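Local coordinates for protein 4-alpha-glucanotransferase (Aquifex aeolicus, PDB 1TZ7) that is an amylomaltase, or disproportionating enzyme, of the 4-alpha-glucanotransferase family, built around a parallel beta/alpha barrel, at residues Met229-Ser232 with Tyr233-Asp237; Glu466-Met469 with Asn470-Arg474. All blocks are in the same frame, centred on the assembly; numbering follows the deposited sequence.

Contact 1 (Met229-Ser232 with Tyr233-Asp237)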
ATOM      1  N   MET A 229       0.992  -0.850   8.999  1.00 27.23           N
ATOM      2  CA  MET A 229       1.001  -1.349  10.368  1.00 26.93           C
ATOM      3  C   MET A 229      -0.196  -0.793  11.128  1.00 30.68           C
ATOM      4  O   MET A 229      -0.894  -1.523  11.825  1.00 29.62           O
ATOM      5  CB  MET A 229       2.293  -0.948  11.069  1.00 27.94           C
ATOM      6  CG  MET A 229       2.310  -1.209  12.590  1.00 33.81           C
ATOM      7  SD  MET A 229       2.035  -2.948  13.043  1.00 38.99           S
ATOM      8  CE  MET A 229       3.578  -3.678  12.533  1.00 40.29           C
ATOM      9  N   TYR A 230      -0.422   0.510  10.967  1.00 26.50           N
ATOM     10  CA  TYR A 230      -1.326   1.280  11.826  1.00 31.12           C
ATOM     11  C   TYR A 230      -2.391   1.972  10.974  1.00 29.94           C
ATOM     12  O   TYR A 230      -2.116   2.388   9.850  1.00 30.82           O
ATOM     13  CB  TYR A 230      -0.547   2.369  12.566  1.00 26.34           C
ATOM     14  CG  TYR A 230       0.403   1.884  13.641  1.00 29.34           C
ATOM     15  CD1 TYR A 230       1.769   2.159  13.564  1.00 28.69           C
ATOM     16  CD2 TYR A 230      -0.062   1.186  14.746  1.00 26.35           C
ATOM     17  CE1 TYR A 230       2.643   1.734  14.551  1.00 35.00           C
ATOM     18  CE2 TYR A 230       0.804   0.756  15.737  1.00 38.62           C
ATOM     19  CZ  TYR A 230       2.157   1.036  15.635  1.00 30.21           C
ATOM     20  OH  TYR A 230       3.018   0.614  16.615  1.00 31.02           O
ATOM     21  N   PRO A 231      -3.595   2.131  11.523  1.00 29.74           N
ATOM     22  CA  PRO A 231      -4.566   3.077  10.973  1.00 29.34           C
ATOM     23  C   PRO A 231      -4.245   4.481  11.434  1.00 24.85           C
ATOM     24  O   PRO A 231      -3.457   4.645  12.369  1.00 31.94           O
ATOM     25  CB  PRO A 231      -5.884   2.611  11.586  1.00 28.68           C
ATOM     26  CG  PRO A 231      -5.496   2.045  12.907  1.00 33.49           C
ATOM     27  CD  PRO A 231      -4.112   1.442  12.717  1.00 30.41           C
ATOM     28  N   SER A 232      -4.842   5.481  10.802  1.00 25.51           N
ATOM     29  CA  SER A 232      -4.797   6.840  11.336  1.00 34.97           C
ATOM     30  C   SER A 232      -5.752   6.952  12.525  1.00 32.43           C
ATOM     31  O   SER A 232      -6.707   6.184  12.638  1.00 28.87           O
ATOM     32  CB  SER A 232      -5.171   7.858  10.255  1.00 41.45           C
ATOM     33  OG  SER A 232      -6.511   7.688   9.833  1.00 55.45           O
ATOM     34  N   TYR A 233      -5.487   7.902  13.412  1.00 25.80           N
ATOM     35  CA  TYR A 233      -6.375   8.154  14.538  1.00 28.25           C
ATOM     36  C   TYR A 233      -7.761   8.528  14.036  1.00 32.89           C
ATOM     37  O   TYR A 233      -8.772   8.138  14.622  1.00 26.81           O
ATOM     38  CB  TYR A 233      -5.826   9.272  15.424  1.00 30.49           C
ATOM     39  CG  TYR A 233      -6.725   9.610  16.586  1.00 32.51           C
ATOM     40  CD1 TYR A 233      -7.250  10.887  16.739  1.00 33.17           C
ATOM     41  CD2 TYR A 233      -7.061   8.647  17.529  1.00 26.98           C
ATOM     42  CE1 TYR A 233      -8.079  11.198  17.804  1.00 27.09           C
ATOM     43  CE2 TYR A 233      -7.888   8.947  18.596  1.00 32.50           C
ATOM     44  CZ  TYR A 233      -8.395  10.222  18.729  1.00 35.44           C
ATOM     45  OH  TYR A 233      -9.212  10.519  19.782  1.00 29.21           O
ATOM     46  N   SER A 234      -7.797   9.288  12.941  1.00 30.64           N
ATOM     47  CA  SER A 234      -9.050   9.674  12.299  1.00 37.60           C
ATOM     48  C   SER A 234      -9.489   8.608  11.298  1.00 43.58           C
ATOM     49  O   SER A 234      -9.414   8.812  10.075  1.00 46.94           O
ATOM     50  CB  SER A 234      -8.882  11.013  11.583  1.00 33.75           C
ATOM     51  OG  SER A 234      -8.502  12.031  12.494  1.00 48.77           O
ATOM     52  N   SER A 235      -9.941   7.474  11.816  1.00 33.27           N
ATOM     53  CA  SER A 235     -10.391   6.370  10.971  1.00 30.60           C
ATOM     54  C   SER A 235     -11.589   5.651  11.590  1.00 19.60           C
ATOM     55  O   SER A 235     -11.797   5.691  12.806  1.00 23.12           O
ATOM     56  CB  SER A 235      -9.245   5.374  10.730  1.00 37.28           C
ATOM     57  OG  SER A 235      -8.922   4.655  11.907  1.00 28.14           O
ATOM     58  N   ALA A 236     -12.375   5.004  10.741  1.00 28.36           N
ATOM     59  CA  ALA A 236     -13.459   4.145  11.194  1.00 31.39           C
ATOM     60  C   ALA A 236     -12.933   3.005  12.072  1.00 28.31           C
ATOM     61  O   ALA A 236     -13.647   2.488  12.906  1.00 21.17           O
ATOM     62  CB  ALA A 236     -14.210   3.583  10.004  1.00 25.77           C
ATOM     63  N   ASP A 237     -11.673   2.627  11.867  1.00 25.83           N
ATOM     64  CA  ASP A 237     -11.089   1.470  12.558  1.00 25.83           C
ATOM     65  C   ASP A 237     -10.873   1.741  14.044  1.00 26.05           C
ATOM     66  O   ASP A 237     -11.187   0.907  14.880  1.00 19.36           O
ATOM     67  CB  ASP A 237      -9.771   1.079  11.911  1.00 23.59           C
ATOM     68  CG  ASP A 237      -9.904   0.836  10.428  1.00 36.73           C
ATOM     69  OD1 ASP A 237      -9.273   1.577   9.644  1.00 28.85           O
ATOM     70  OD2 ASP A 237     -10.623  -0.064   9.950  1.00 28.27           O
TER
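The hydroxyl of S235 turns back onto the carbonyl of S232 at the start of helix 236-240, where S235 is the N-cap. The stretch follows 222-227, the third strand of the beta/alpha barrel. S235 OG donates to S232 O over 2.8 Å, within the plane of that carbonyl and nearly in line with it, the C=O...OG angle being 159°. With chi1 at 70°, OG stands between its own backbone N and carbonyl carbon. From there it also caps a backbone N of the helix just past D237. Serine suits the place because one small hydroxyl can both donate and accept.

A tight bend makes this return possible: S234 is the centre of an inverse gamma turn, with a weak bond from S235 N to Y233 O. The CB atoms of Y233 and S234 point away from the preceding residues. Y233 fits as a large aromatic among the rings of W169 and Y170, with its OH bonded to L251 O. S232 OG passes 3.1 Å from S234 O without bonding to it; its hydrogen bond goes to S80 O, which ties the bend to a neighbouring loop.

P231 supplies a rigid apolar neighbour to the S235 hydroxyl. Its CB lies 3.7 Å from S235 OG, in van der Waals contact. D237, the second residue of the helix, has its CB directed toward the same proline. The carboxylate atom OD1 accepts from L83 N and also brushes P231, coming to 4.0 Å from P231 CB.

Contact 2 (Glu466-Met469 with Asn470-Arg474)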
ATOM      1  N   GLU A 466      13.081  13.201 -10.329  1.00 27.09           N
ATOM      2  CA  GLU A 466      11.797  13.846 -10.610  1.00 28.36           C
ATOM      3  C   GLU A 466      10.619  12.851 -10.533  1.00 30.73           C
ATOM      4  O   GLU A 466       9.479  13.252 -10.311  1.00 28.08           O
ATOM      5  CB  GLU A 466      11.832  14.537 -11.995  1.00 33.60           C
ATOM      6  CG  GLU A 466      11.524  13.618 -13.188  1.00 35.02           C
ATOM      7  CD  GLU A 466      12.726  12.790 -13.638  1.00 49.51           C
ATOM      8  OE1 GLU A 466      12.605  12.073 -14.654  1.00 52.84           O
ATOM      9  OE2 GLU A 466      13.783  12.857 -12.981  1.00 29.30           O
ATOM     10  N   ALA A 467      10.912  11.560 -10.712  1.00 25.34           N
ATOM     11  CA  ALA A 467       9.870  10.524 -10.731  1.00 25.24           C
ATOM     12  C   ALA A 467       9.770   9.783  -9.386  1.00 29.75           C
ATOM     13  O   ALA A 467       9.138   8.736  -9.295  1.00 30.25           O
ATOM     14  CB  ALA A 467      10.139   9.533 -11.854  1.00 29.29           C
ATOM     15  N   ARG A 468      10.391  10.337  -8.351  1.00 30.71           N
ATOM     16  CA  ARG A 468      10.311   9.754  -7.013  1.00 29.72           C
ATOM     17  C   ARG A 468       8.864   9.786  -6.498  1.00 25.54           C
ATOM     18  O   ARG A 468       8.208  10.824  -6.526  1.00 26.52           O
ATOM     19  CB  ARG A 468      11.221  10.515  -6.051  1.00 32.40           C
ATOM     20  CG  ARG A 468      11.343   9.873  -4.688  1.00 35.34           C
ATOM     21  CD  ARG A 468      12.415  10.508  -3.793  1.00 31.13           C
ATOM     22  NE  ARG A 468      12.466   9.864  -2.486  1.00 32.73           N
ATOM     23  CZ  ARG A 468      13.428  10.052  -1.596  1.00 32.53           C
ATOM     24  NH1 ARG A 468      14.436  10.871  -1.859  1.00 32.01           N
ATOM     25  NH2 ARG A 468      13.383   9.416  -0.434  1.00 29.55           N
ATOM     26  N   MET A 469       8.382   8.648  -6.032  1.00 25.30           N
ATOM     27  CA  MET A 469       7.006   8.534  -5.579  1.00 29.54           C
ATOM     28  C   MET A 469       6.822   9.228  -4.227  1.00 28.48           C
ATOM     29  O   MET A 469       5.944  10.067  -4.073  1.00 34.18           O
ATOM     30  CB  MET A 469       6.599   7.058  -5.476  1.00 28.67           C
ATOM     31  CG  MET A 469       5.104   6.835  -5.298  1.00 32.22           C
ATOM     32  SD  MET A 469       4.106   7.536  -6.656  1.00 31.74           S
ATOM     33  CE  MET A 469       2.637   6.480  -6.561  1.00 33.05           C
ATOM     34  N   ASN A 470       7.662   8.878  -3.252  1.00 30.35           N
ATOM     35  CA  ASN A 470       7.539   9.441  -1.893  1.00 29.90           C
ATOM     36  C   ASN A 470       8.884   9.779  -1.264  1.00 31.53           C
ATOM     37  O   ASN A 470       9.866   9.047  -1.425  1.00 29.02           O
ATOM     38  CB  ASN A 470       6.774   8.478  -0.978  1.00 29.81           C
ATOM     39  CG  ASN A 470       6.638   9.008   0.452  1.00 30.60           C
ATOM     40  OD1 ASN A 470       6.119  10.098   0.672  1.00 35.27           O
ATOM     41  ND2 ASN A 470       7.108   8.227   1.424  1.00 33.71           N
ATOM     42  N   TYR A 471       8.905  10.896  -0.535  1.00 30.84           N
ATOM     43  CA  TYR A 471      10.065  11.330   0.228  1.00 37.50           C
ATOM     44  C   TYR A 471       9.697  11.317   1.722  1.00 33.38           C
ATOM     45  O   TYR A 471       9.059  12.243   2.211  1.00 34.74           O
ATOM     46  CB  TYR A 471      10.460  12.756  -0.206  1.00 37.45           C
ATOM     47  CG  TYR A 471      11.912  13.134   0.064  1.00 38.49           C
ATOM     48  CD1 TYR A 471      12.481  12.960   1.329  1.00 48.26           C
ATOM     49  CD2 TYR A 471      12.708  13.682  -0.945  1.00 46.96           C
ATOM     50  CE1 TYR A 471      13.809  13.312   1.579  1.00 58.94           C
ATOM     51  CE2 TYR A 471      14.037  14.038  -0.705  1.00 53.87           C
ATOM     52  CZ  TYR A 471      14.580  13.850   0.557  1.00 55.70           C
ATOM     53  OH  TYR A 471      15.893  14.200   0.800  1.00 63.13           O
ATOM     54  N   PRO A 472      10.087  10.261   2.436  1.00 38.18           N
ATOM     55  CA  PRO A 472       9.731  10.120   3.855  1.00 44.54           C
ATOM     56  C   PRO A 472      10.192  11.313   4.685  1.00 50.06           C
ATOM     57  O   PRO A 472      11.287  11.837   4.457  1.00 44.64           O
ATOM     58  CB  PRO A 472      10.480   8.845   4.284  1.00 47.12           C
ATOM     59  CG  PRO A 472      10.717   8.099   3.034  1.00 41.56           C
ATOM     60  CD  PRO A 472      10.888   9.124   1.954  1.00 40.09           C
ATOM     61  N   GLY A 473       9.360  11.737   5.632  1.00 55.05           N
ATOM     62  CA  GLY A 473       9.631  12.931   6.411  1.00 58.21           C
ATOM     63  C   GLY A 473       8.865  14.135   5.890  1.00 59.35           C
ATOM     64  O   GLY A 473       8.261  14.878   6.666  1.00 63.75           O
ATOM     65  N   ARG A 474       8.894  14.330   4.570  1.00 54.93           N
ATOM     66  CA  ARG A 474       8.164  15.431   3.940  1.00 52.51           C
ATOM     67  C   ARG A 474       6.672  15.098   3.848  1.00 54.05           C
ATOM     68  O   ARG A 474       6.301  14.038   3.365  1.00 48.18           O
ATOM     69  CB  ARG A 474       8.725  15.717   2.546  1.00 37.56           C
ATOM     70  CG  ARG A 474      10.176  16.152   2.553  1.00 53.88           C
ATOM     71  CD  ARG A 474      10.743  16.461   1.182  1.00 56.77           C
ATOM     72  NE  ARG A 474      12.159  16.831   1.256  1.00 72.18           N
ATOM     73  CZ  ARG A 474      12.911  17.153   0.206  1.00 66.75           C
ATOM     74  NH1 ARG A 474      12.392  17.157  -1.019  1.00 67.13           N
ATOM     75  NH2 ARG A 474      14.188  17.474   0.379  1.00 66.69           N
TER
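R468 reaches forward along the chain to lie on the ring of Y471. Its CG is anti to the backbone N (chi1 -172°) and the rest of the chain is extended, which carries the guanidinium past N470. On the way NE donates to N470 O at 2.9 Å. The bond is bent, with an N-H...O angle of 146°, and NE sits above the carbonyl plane.

Beyond it the guanidinium lies flat on Y471, the planes only 17° apart and the CZ of R468 3.9 Å from the ring centroid, a cation-pi stack. It is offset: R468 NH1 lies over the ring rim, 3.4 Å from Y471 CE2. R468 NH2 meets P472 CD at 3.5 Å and donates to D405 O. Arginine suits the site, offering a flat cation for the ring and separate N-H groups for two carbonyls.

M469 comes next; its long apolar side chain leads away from Y471 to S32, while its backbone bonds to W479. N470 likewise turns its amide elsewhere, ND2 bonding to D405 OD1, so D405 is held by both R468 and N470.

R474 NE covers the opposite face of Y471. R474 N bonds to Y471 O, closing a beta turn with P472 and G473 at its corners, where the positive phi of G473 favours glycine. The whole is a cation-pi stack of R468 on Y471, with R474 over the opposite face of the ring, built on a beta turn in the loop after helix 457-460.

Overall arrangement
Contacts 1 and 2 both lie in connections that follow barrel strands, 222-227 for 229-237 and 452-456, by way of helix 457-460, for 466-474. They are separate sites: their centres are 22 Å apart and their nearest atoms about 13 Å, and they share no element. Each is partly buried, but contact 1 is the more enclosed, with half its touching residues buried and none exposed, whereas contact 2 extends to exposed P472. The chemistry follows: small hydroxyls and a proline shape a helix start in contact 1, while contact 2 relies on a long charged side chain, an aromatic ring and a turn within an irregular loop.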